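Peptidoglycan D,D-transpeptidase PbpA (Mycobacterium tuberculosis, PDB 3UN7) probably cross-links peptidoglycan in the cell wall as a penicillin-binding D,D-transpeptidase and takes part in the regulation of cell length. Local coordinates at residues R21-I26 / A74-L79; K130-A135 / N182-E187; L287-S292 / T316-A321. All coordinates share one frame; numbering follows the deposited sequence.

Contact 1 (R21-I26 / A74-L79); sequences RQRGQI and AEDPIL
Arg23 reaches across to Leu79 and Asp76 with its whole side chain. Arg23 CB starts 3.9 Å from Leu79 O. Arg23 CG lies anti to the backbone N (chi1 -177°) and comes closer, 3.5 Å from Leu79 O. The chain then runs extended to Arg23 NE, 3.9 Å from Leu79 CB. CZ lies over Leu79 CB and near Asp76 OD1. Leu79 CB sits 3.6 Å above the guanidinium plane, over its centre. At the tip, Arg23 NH1 makes a salt bridge of 2.7 Å to Asp76 OD1, nearly in the guanidinium plane. NH2 adds a weak bond to OD1, so one carboxylate oxygen takes both nitrogens. The guanidinium and carboxylate planes are 52° apart. Next to the arginine, Gly24 N donates to Leu79 O over 2.8 Å, with an N-H...O angle of 165°. Leu79 CD1 packs on Ile26 CG1 at 4.0 Å. The guanidinium has a second acidic partner: Arg23 NE makes a salt bridge to Glu72. Tyr62 adds a cation-pi contact. The contact ties the loop leading into strand 26-28 to the short helix 76-79, within the dimerisation-domain family region. Strands 31-38 and 45-48 lie alongside, while Ile78 rests on strand 339-343.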
loop_
_atom_site.group_PDB
_atom_site.type_symbol
_atom_site.label_atom_id
_atom_site.label_comp_id
_atom_site.label_asym_id
_atom_site.label_seq_id
_atom_site.Cartn_x
_atom_site.Cartn_y
_atom_site.Cartn_z
ATOM N N ARG A 21 -18.961 24.784 -16.920
ATOM C CA ARG A 21 -18.121 24.244 -17.991
ATOM C C ARG A 21 -17.824 22.759 -17.771
ATOM O O ARG A 21 -17.837 22.281 -16.629
ATOM C CB ARG A 21 -16.802 25.032 -18.073
ATOM C CG ARG A 21 -16.965 26.496 -18.470
ATOM C CD ARG A 21 -15.633 27.238 -18.356
ATOM N NE ARG A 21 -15.598 28.132 -17.193
ATOM C CZ ARG A 21 -15.094 27.826 -16.003
ATOM N NH1 ARG A 21 -14.571 26.624 -15.769
ATOM N NH2 ARG A 21 -15.123 28.731 -15.035
ATOM N N GLN A 22 -17.569 22.037 -18.864
ATOM C CA GLN A 22 -17.382 20.592 -18.798
ATOM C C GLN A 22 -16.026 20.193 -18.228
ATOM O O GLN A 22 -14.999 20.314 -18.891
ATOM C CB GLN A 22 -17.612 19.906 -20.152
ATOM C CG GLN A 22 -17.605 18.374 -20.017
ATOM C CD GLN A 22 -18.111 17.640 -21.248
ATOM O OE1 GLN A 22 -17.945 18.097 -22.381
ATOM N NE2 GLN A 22 -18.744 16.491 -21.024
ATOM N N ARG A 23 -16.049 19.706 -16.995
ATOM C CA ARG A 23 -14.858 19.204 -16.312
ATOM C C ARG A 23 -14.352 17.974 -17.049
ATOM O O ARG A 23 -15.139 17.203 -17.596
ATOM C CB ARG A 23 -15.214 18.852 -14.873
ATOM C CG ARG A 23 -14.057 18.386 -14.008
ATOM C CD ARG A 23 -14.527 18.304 -12.565
ATOM N NE ARG A 23 -13.465 17.909 -11.646
ATOM C CZ ARG A 23 -12.580 18.736 -11.117
ATOM N NH1 ARG A 23 -12.606 20.038 -11.424
ATOM N NH2 ARG A 23 -11.662 18.263 -10.281
ATOM N N GLY A 24 -13.039 17.800 -17.080
ATOM C CA GLY A 24 -12.444 16.690 -17.810
ATOM C C GLY A 24 -12.525 15.388 -17.057
ATOM O O GLY A 24 -13.045 15.339 -15.933
ATOM N N GLN A 25 -11.984 14.336 -17.671
ATOM C CA GLN A 25 -12.141 12.959 -17.192
ATOM C C GLN A 25 -10.918 12.456 -16.437
ATOM O O GLN A 25 -9.783 12.845 -16.736
ATOM C CB GLN A 25 -12.350 12.005 -18.381
ATOM C CG GLN A 25 -13.441 12.413 -19.353
ATOM C CD GLN A 25 -13.421 11.603 -20.635
ATOM O OE1 GLN A 25 -12.381 11.075 -21.046
ATOM N NE2 GLN A 25 -14.571 11.504 -21.275
ATOM N N ILE A 26 -11.156 11.563 -15.480
ATOM C CA ILE A 26 -10.072 10.782 -14.858
ATOM C C ILE A 26 -10.198 9.377 -15.419
ATOM O O ILE A 26 -11.273 8.796 -15.353
ATOM C CB ILE A 26 -10.199 10.755 -13.326
ATOM C CG1 ILE A 26 -10.162 12.189 -12.767
ATOM C CG2 ILE A 26 -9.106 9.851 -12.700
ATOM C CD1 ILE A 26 -10.413 12.288 -11.244
ATOM N N ALA A 74 -6.103 17.190 -6.589
ATOM C CA ALA A 74 -4.711 17.283 -7.040
ATOM C C ALA A 74 -4.611 17.730 -8.498
ATOM O O ALA A 74 -3.707 18.490 -8.866
ATOM C CB ALA A 74 -3.995 15.932 -6.838
ATOM N N GLU A 75 -5.557 17.279 -9.321
ATOM C CA GLU A 75 -5.523 17.615 -10.745
ATOM C C GLU A 75 -6.610 18.615 -11.108
ATOM O O GLU A 75 -6.946 18.779 -12.273
ATOM C CB GLU A 75 -5.620 16.345 -11.617
ATOM C CG GLU A 75 -4.505 15.340 -11.400
ATOM C CD GLU A 75 -3.120 15.831 -11.847
ATOM O OE1 GLU A 75 -2.142 15.164 -11.488
ATOM O OE2 GLU A 75 -2.997 16.860 -12.542
ATOM N N ASP A 76 -7.112 19.337 -10.106
ATOM C CA ASP A 76 -8.151 20.341 -10.337
ATOM C C ASP A 76 -7.906 21.320 -11.509
ATOM O O ASP A 76 -8.811 21.505 -12.329
ATOM C CB ASP A 76 -8.464 21.105 -9.051
ATOM C CG ASP A 76 -9.883 21.655 -9.028
ATOM O OD1 ASP A 76 -10.764 21.124 -9.734
ATOM O OD2 ASP A 76 -10.112 22.637 -8.300
ATOM N N PRO A 77 -6.703 21.948 -11.599
ATOM C CA PRO A 77 -6.474 22.910 -12.682
ATOM C C PRO A 77 -6.544 22.295 -14.083
ATOM O O PRO A 77 -7.018 22.942 -15.019
ATOM C CB PRO A 77 -5.067 23.434 -12.397
ATOM C CG PRO A 77 -4.821 23.149 -10.945
ATOM C CD PRO A 77 -5.512 21.836 -10.729
ATOM N N ILE A 78 -6.078 21.058 -14.228
ATOM C CA ILE A 78 -6.201 20.347 -15.501
ATOM C C ILE A 78 -7.673 19.997 -15.758
ATOM O O ILE A 78 -8.222 20.273 -16.843
ATOM C CB ILE A 78 -5.283 19.091 -15.540
ATOM C CG1 ILE A 78 -3.805 19.524 -15.665
ATOM C CG2 ILE A 78 -5.685 18.115 -16.668
ATOM C CD1 ILE A 78 -3.385 19.991 -17.068
ATOM N N LEU A 79 -8.324 19.429 -14.744
ATOM C CA LEU A 79 -9.688 18.947 -14.921
ATOM C C LEU A 79 -10.679 20.072 -15.159
ATOM O O LEU A 79 -11.607 19.918 -15.957
ATOM C CB LEU A 79 -10.123 18.064 -13.736
ATOM C CG LEU A 79 -9.308 16.776 -13.632
ATOM C CD1 LEU A 79 -9.476 16.141 -12.270
ATOM C CD2 LEU A 79 -9.745 15.816 -14.733
#

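Contact 2 (K130-A135 / N182-E187)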
loop_
_atom_site.group_PDB
_atom_site.type_symbol
_atom_site.label_atom_id
_atom_site.label_comp_id
_atom_site.label_asym_id
_atom_site.label_seq_id
_atom_site.Cartn_x
_atom_site.Cartn_y
_atom_site.Cartn_z
ATOM N N LYS A 130 -11.854 -4.985 6.209
ATOM C CA LYS A 130 -11.391 -3.615 6.385
ATOM C C LYS A 130 -9.892 -3.614 6.145
ATOM O O LYS A 130 -9.191 -4.521 6.580
ATOM C CB LYS A 130 -11.699 -3.117 7.789
ATOM C CG LYS A 130 -11.380 -1.636 8.025
ATOM C CD LYS A 130 -11.457 -1.278 9.507
ATOM C CE LYS A 130 -12.885 -1.228 10.009
ATOM N NZ LYS A 130 -12.904 -1.098 11.492
ATOM N N GLY A 131 -9.397 -2.624 5.418
ATOM C CA GLY A 131 -7.948 -2.552 5.153
ATOM C C GLY A 131 -7.637 -1.938 3.817
ATOM O O GLY A 131 -8.364 -1.032 3.357
ATOM N N ALA A 132 -6.556 -2.411 3.193
ATOM C CA ALA A 132 -6.070 -1.833 1.950
ATOM C C ALA A 132 -5.312 -2.833 1.094
ATOM O O ALA A 132 -4.795 -3.842 1.596
ATOM C CB ALA A 132 -5.209 -0.583 2.225
ATOM N N VAL A 133 -5.289 -2.562 -0.209
ATOM C CA VAL A 133 -4.473 -3.303 -1.148
ATOM C C VAL A 133 -3.744 -2.315 -2.060
ATOM O O VAL A 133 -4.340 -1.363 -2.575
ATOM C CB VAL A 133 -5.317 -4.271 -2.028
ATOM C CG1 VAL A 133 -4.441 -4.946 -3.086
ATOM C CG2 VAL A 133 -6.041 -5.318 -1.167
ATOM N N VAL A 134 -2.456 -2.543 -2.263
ATOM C CA VAL A 134 -1.666 -1.703 -3.153
ATOM C C VAL A 134 -0.927 -2.627 -4.092
ATOM O O VAL A 134 -0.376 -3.658 -3.663
ATOM C CB VAL A 134 -0.625 -0.823 -2.390
ATOM C CG1 VAL A 134 0.253 -0.055 -3.381
ATOM C CG2 VAL A 134 -1.323 0.155 -1.454
ATOM N N ALA A 135 -0.906 -2.260 -5.369
ATOM C CA ALA A 135 -0.113 -2.956 -6.355
ATOM C C ALA A 135 0.762 -1.940 -7.079
ATOM O O ALA A 135 0.314 -0.854 -7.461
ATOM C CB ALA A 135 -1.002 -3.740 -7.338
ATOM N N ASN A 182 -8.521 6.993 3.035
ATOM C CA ASN A 182 -7.797 6.206 2.057
ATOM C C ASN A 182 -6.724 5.461 2.839
ATOM O O ASN A 182 -5.639 5.985 3.080
ATOM C CB ASN A 182 -7.185 7.086 0.954
ATOM C CG ASN A 182 -6.451 6.273 -0.081
ATOM O OD1 ASN A 182 -6.128 5.108 0.157
ATOM N ND2 ASN A 182 -6.176 6.874 -1.239
ATOM N N ARG A 183 -7.066 4.245 3.259
ATOM C CA ARG A 183 -6.207 3.429 4.114
ATOM C C ARG A 183 -4.878 3.046 3.458
ATOM O O ARG A 183 -3.910 2.760 4.157
ATOM C CB ARG A 183 -6.957 2.165 4.556
ATOM C CG ARG A 183 -8.024 2.456 5.594
ATOM C CD ARG A 183 -8.877 1.235 5.985
ATOM N NE ARG A 183 -9.472 1.464 7.305
ATOM C CZ ARG A 183 -10.559 2.196 7.545
ATOM N NH1 ARG A 183 -10.964 2.346 8.802
ATOM N NH2 ARG A 183 -11.239 2.784 6.549
ATOM N N ALA A 184 -4.839 3.030 2.129
ATOM C CA ALA A 184 -3.636 2.632 1.395
ATOM C C ALA A 184 -2.470 3.612 1.580
ATOM O O ALA A 184 -1.309 3.205 1.540
ATOM C CB ALA A 184 -3.950 2.492 -0.075
ATOM N N ILE A 185 -2.791 4.894 1.764
ATOM C CA ILE A 185 -1.760 5.961 1.803
ATOM C C ILE A 185 -1.857 6.950 2.953
ATOM O O ILE A 185 -0.904 7.668 3.206
ATOM C CB ILE A 185 -1.730 6.785 0.504
ATOM C CG1 ILE A 185 -3.066 7.537 0.272
ATOM C CG2 ILE A 185 -1.368 5.893 -0.674
ATOM C CD1 ILE A 185 -3.018 8.571 -0.876
ATOM N N SER A 186 -3.013 7.023 3.607
ATOM C CA SER A 186 -3.277 8.058 4.629
ATOM C C SER A 186 -3.177 7.533 6.052
ATOM O O SER A 186 -3.171 8.320 6.997
ATOM C CB SER A 186 -4.669 8.678 4.442
ATOM O OG SER A 186 -4.748 9.419 3.238
ATOM N N GLU A 187 -3.132 6.214 6.214
ATOM C CA GLU A 187 -3.118 5.616 7.550
ATOM C C GLU A 187 -1.882 4.744 7.685
ATOM O O GLU A 187 -1.458 4.105 6.713
ATOM C CB GLU A 187 -4.406 4.809 7.787
ATOM C CG GLU A 187 -4.614 4.248 9.222
ATOM C CD GLU A 187 -6.035 3.704 9.459
ATOM O OE1 GLU A 187 -6.976 4.101 8.731
ATOM O OE2 GLU A 187 -6.221 2.866 10.377
#
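The Arg183 guanidinium is gripped at all three nitrogens while Lys130 CG lies over one of its faces. NE makes a salt bridge to Glu432, NH1 bonds to Ala177 O and NH2 to Ser178 O, so this buried arginine is satisfied. Glu187 OE1 is a more distant charge, 3.9 Å from Arg183 NE and well out of the guanidinium plane, so no N-H points at it. Lys130 CG is 3.6 Å above the plane of the Arg183 guanidinium, offset toward the rim. Lys130 CD lies 3.7 Å from Arg183 NH1. Chi3 of the lysine (-73°) turns CE aside. Lys130 NZ lies 4.8 Å from Arg183 NH1; the two like charges probably repel. Nearer the backbone, Arg183 CD passes 3.5 Å from Gly131 O. Beyond the arginine the contact is apolar, and no hydrogen bond links the two segments. Ala132 CB lies 4.0 Å from Ala184 CB, and Val134 CG2 meets Ala184 CB at 3.8 Å. Residues 182-187 thus lie on one face of strand 131-136 in the transpeptidase domain's antiparallel sheet. Helix 317-328 packs beside them on Ala132 and Val134, and helix 446-458 covers Val133.

Contact 3 (L287-S292 / T316-A321); sequences LQVAES and TPLANA
Ser292 with Thr316, and Val289 with Leu318, form the tight parts of this contact; Ala290, at its partly exposed margin, is the looser side. Thr316 N donates to Ser292 OG over 3.1 Å, with an N-H...O angle of 157°. Ser292 OG stands beside its own backbone N (chi1 -65°), where it also presses to 3.3 Å on Ala319 CB. Thr316 is the N-cap of helix 317-328. Thr316 OG1 lies between the backbone N and the carbonyl carbon (chi1 61°) and accepts from Ala319 N over 2.9 Å. Val289 CG2 touches Leu318 CD2 at 3.6 Å, the two side chains crossing at about a right angle. On the looser side, Ala290 CB reaches only Thr316 CG2. Thr316 CG2, beside its own backbone N, also lies 3.3 Å from Ala290 O. One water bridges the two segments. It donates to Ala290 O over 2.7 Å and is hydrogen-bonded to both Ser292 OG and Thr316 OG1. The two hydroxyls therefore meet through the water and not directly. The loop 287-292 thus runs past the N-terminal turn of helix 317-328. On this helix Pro317 and Leu318 pack on strand 131-136, and Asn320 rests on strand 411-418. Asn320 ND2 is hydrogen-bonded to Thr194 OG1. At the other end of the loop, Leu287 leans on helix 70-74.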
loop_
_atom_site.group_PDB
_atom_site.type_symbol
_atom_site.label_atom_id
_atom_site.label_comp_id
_atom_site.label_asym_id
_atom_site.label_seq_id
_atom_site.Cartn_x
_atom_site.Cartn_y
_atom_site.Cartn_z
ATOM N N LEU A 287 -0.989 12.423 -5.001
ATOM C CA LEU A 287 -1.661 12.294 -3.702
ATOM C C LEU A 287 -0.617 12.268 -2.590
ATOM O O LEU A 287 0.426 11.633 -2.739
ATOM C CB LEU A 287 -2.531 11.031 -3.615
ATOM C CG LEU A 287 -3.576 10.811 -4.708
ATOM C CD1 LEU A 287 -4.527 9.698 -4.326
ATOM C CD2 LEU A 287 -4.352 12.102 -4.956
ATOM N N GLN A 288 -0.905 12.955 -1.489
ATOM C CA GLN A 288 -0.011 12.947 -0.325
ATOM C C GLN A 288 -0.073 11.590 0.379
ATOM O O GLN A 288 -1.155 11.005 0.558
ATOM C CB GLN A 288 -0.395 14.052 0.668
ATOM C CG GLN A 288 -0.318 15.479 0.086
ATOM C CD GLN A 288 -0.308 16.573 1.149
ATOM O OE1 GLN A 288 -0.089 16.313 2.336
ATOM N NE2 GLN A 288 -0.544 17.813 0.719
ATOM N N VAL A 289 1.092 11.106 0.779
ATOM C CA VAL A 289 1.214 9.830 1.497
ATOM C C VAL A 289 1.699 10.138 2.909
ATOM O O VAL A 289 2.614 10.948 3.086
ATOM C CB VAL A 289 2.200 8.903 0.777
ATOM C CG1 VAL A 289 2.350 7.548 1.514
ATOM C CG2 VAL A 289 1.728 8.678 -0.672
ATOM N N ALA A 290 1.070 9.505 3.903
ATOM C CA ALA A 290 1.498 9.591 5.297
ATOM C C ALA A 290 2.908 9.048 5.425
ATOM O O ALA A 290 3.257 8.030 4.805
ATOM C CB ALA A 290 0.546 8.797 6.198
ATOM N N GLU A 291 3.721 9.732 6.219
ATOM C CA GLU A 291 5.093 9.311 6.479
ATOM C C GLU A 291 5.086 8.075 7.353
ATOM O O GLU A 291 4.368 8.033 8.348
ATOM C CB GLU A 291 5.885 10.427 7.184
ATOM C CG GLU A 291 7.378 10.120 7.299
ATOM C CD GLU A 291 8.077 11.009 8.300
ATOM O OE1 GLU A 291 7.601 11.111 9.453
ATOM O OE2 GLU A 291 9.111 11.606 7.943
ATOM N N SER A 292 5.885 7.077 6.970
ATOM C CA SER A 292 6.087 5.870 7.748
ATOM C C SER A 292 7.309 6.043 8.637
ATOM O O SER A 292 8.193 6.843 8.334
ATOM C CB SER A 292 6.302 4.667 6.830
ATOM O OG SER A 292 5.135 4.401 6.074
ATOM N N THR A 316 2.514 2.816 6.042
ATOM C CA THR A 316 1.338 2.795 5.180
ATOM C C THR A 316 1.400 1.492 4.406
ATOM O O THR A 316 2.478 0.932 4.242
ATOM C CB THR A 316 1.313 3.961 4.181
ATOM O OG1 THR A 316 2.450 3.886 3.316
ATOM C CG2 THR A 316 1.300 5.326 4.906
ATOM N N PRO A 317 0.244 0.962 3.979
ATOM C CA PRO A 317 0.263 -0.144 3.015
ATOM C C PRO A 317 1.095 0.145 1.749
ATOM O O PRO A 317 1.801 -0.735 1.278
ATOM C CB PRO A 317 -1.216 -0.353 2.695
ATOM C CG PRO A 317 -1.907 0.041 4.023
ATOM C CD PRO A 317 -1.121 1.267 4.450
ATOM N N LEU A 318 1.031 1.365 1.219
ATOM C CA LEU A 318 1.903 1.732 0.102
ATOM C C LEU A 318 3.403 1.567 0.417
ATOM O O LEU A 318 4.161 1.071 -0.424
ATOM C CB LEU A 318 1.619 3.161 -0.361
ATOM C CG LEU A 318 2.535 3.731 -1.446
ATOM C CD1 LEU A 318 2.373 2.971 -2.748
ATOM C CD2 LEU A 318 2.305 5.247 -1.666
ATOM N N ALA A 319 3.836 2.016 1.601
ATOM C CA ALA A 319 5.241 1.836 2.017
ATOM C C ALA A 319 5.630 0.347 2.103
ATOM O O ALA A 319 6.733 -0.033 1.711
ATOM C CB ALA A 319 5.514 2.560 3.342
ATOM N N ASN A 320 4.725 -0.502 2.596
ATOM C CA ASN A 320 5.017 -1.938 2.622
ATOM C C ASN A 320 5.069 -2.535 1.200
ATOM O O ASN A 320 5.936 -3.359 0.928
ATOM C CB ASN A 320 4.073 -2.715 3.558
ATOM C CG ASN A 320 4.828 -3.631 4.545
ATOM O OD1 ASN A 320 6.038 -3.824 4.440
ATOM N ND2 ASN A 320 4.095 -4.212 5.496
ATOM N N ALA A 321 4.179 -2.119 0.294
ATOM C CA ALA A 321 4.276 -2.522 -1.131
ATOM C C ALA A 321 5.599 -2.077 -1.730
ATOM O O ALA A 321 6.197 -2.806 -2.523
ATOM C CB ALA A 321 3.110 -1.956 -1.978
HETATM O O HOH W 1 4.389 5.766 3.815
#

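From the N terminus the three contacts follow in series; none nests in or crosses another. Contact 1 closes a loop of 47 residues in the dimerisation-domain region, bringing helix 76-79 back to the chain's start. Contact 2 closes one of 46 residues, returning the chain to strand 131-136 shortly before helix 196-205. Contact 3 closes a shorter loop of 23 residues, joining the loop before helix 300-306 to the start of helix 317-328. Contacts 2 and 3 touch, their centres about 8 Å apart: probable backbone bonds join Ile185 to Ala290 and Ala184 to Leu318. Contact 1 lies about 25 Å from both, centre to centre. Ala74 nevertheless touches Leu287, so residues 287-292 reach from the transpeptidase domain to the N-terminal region.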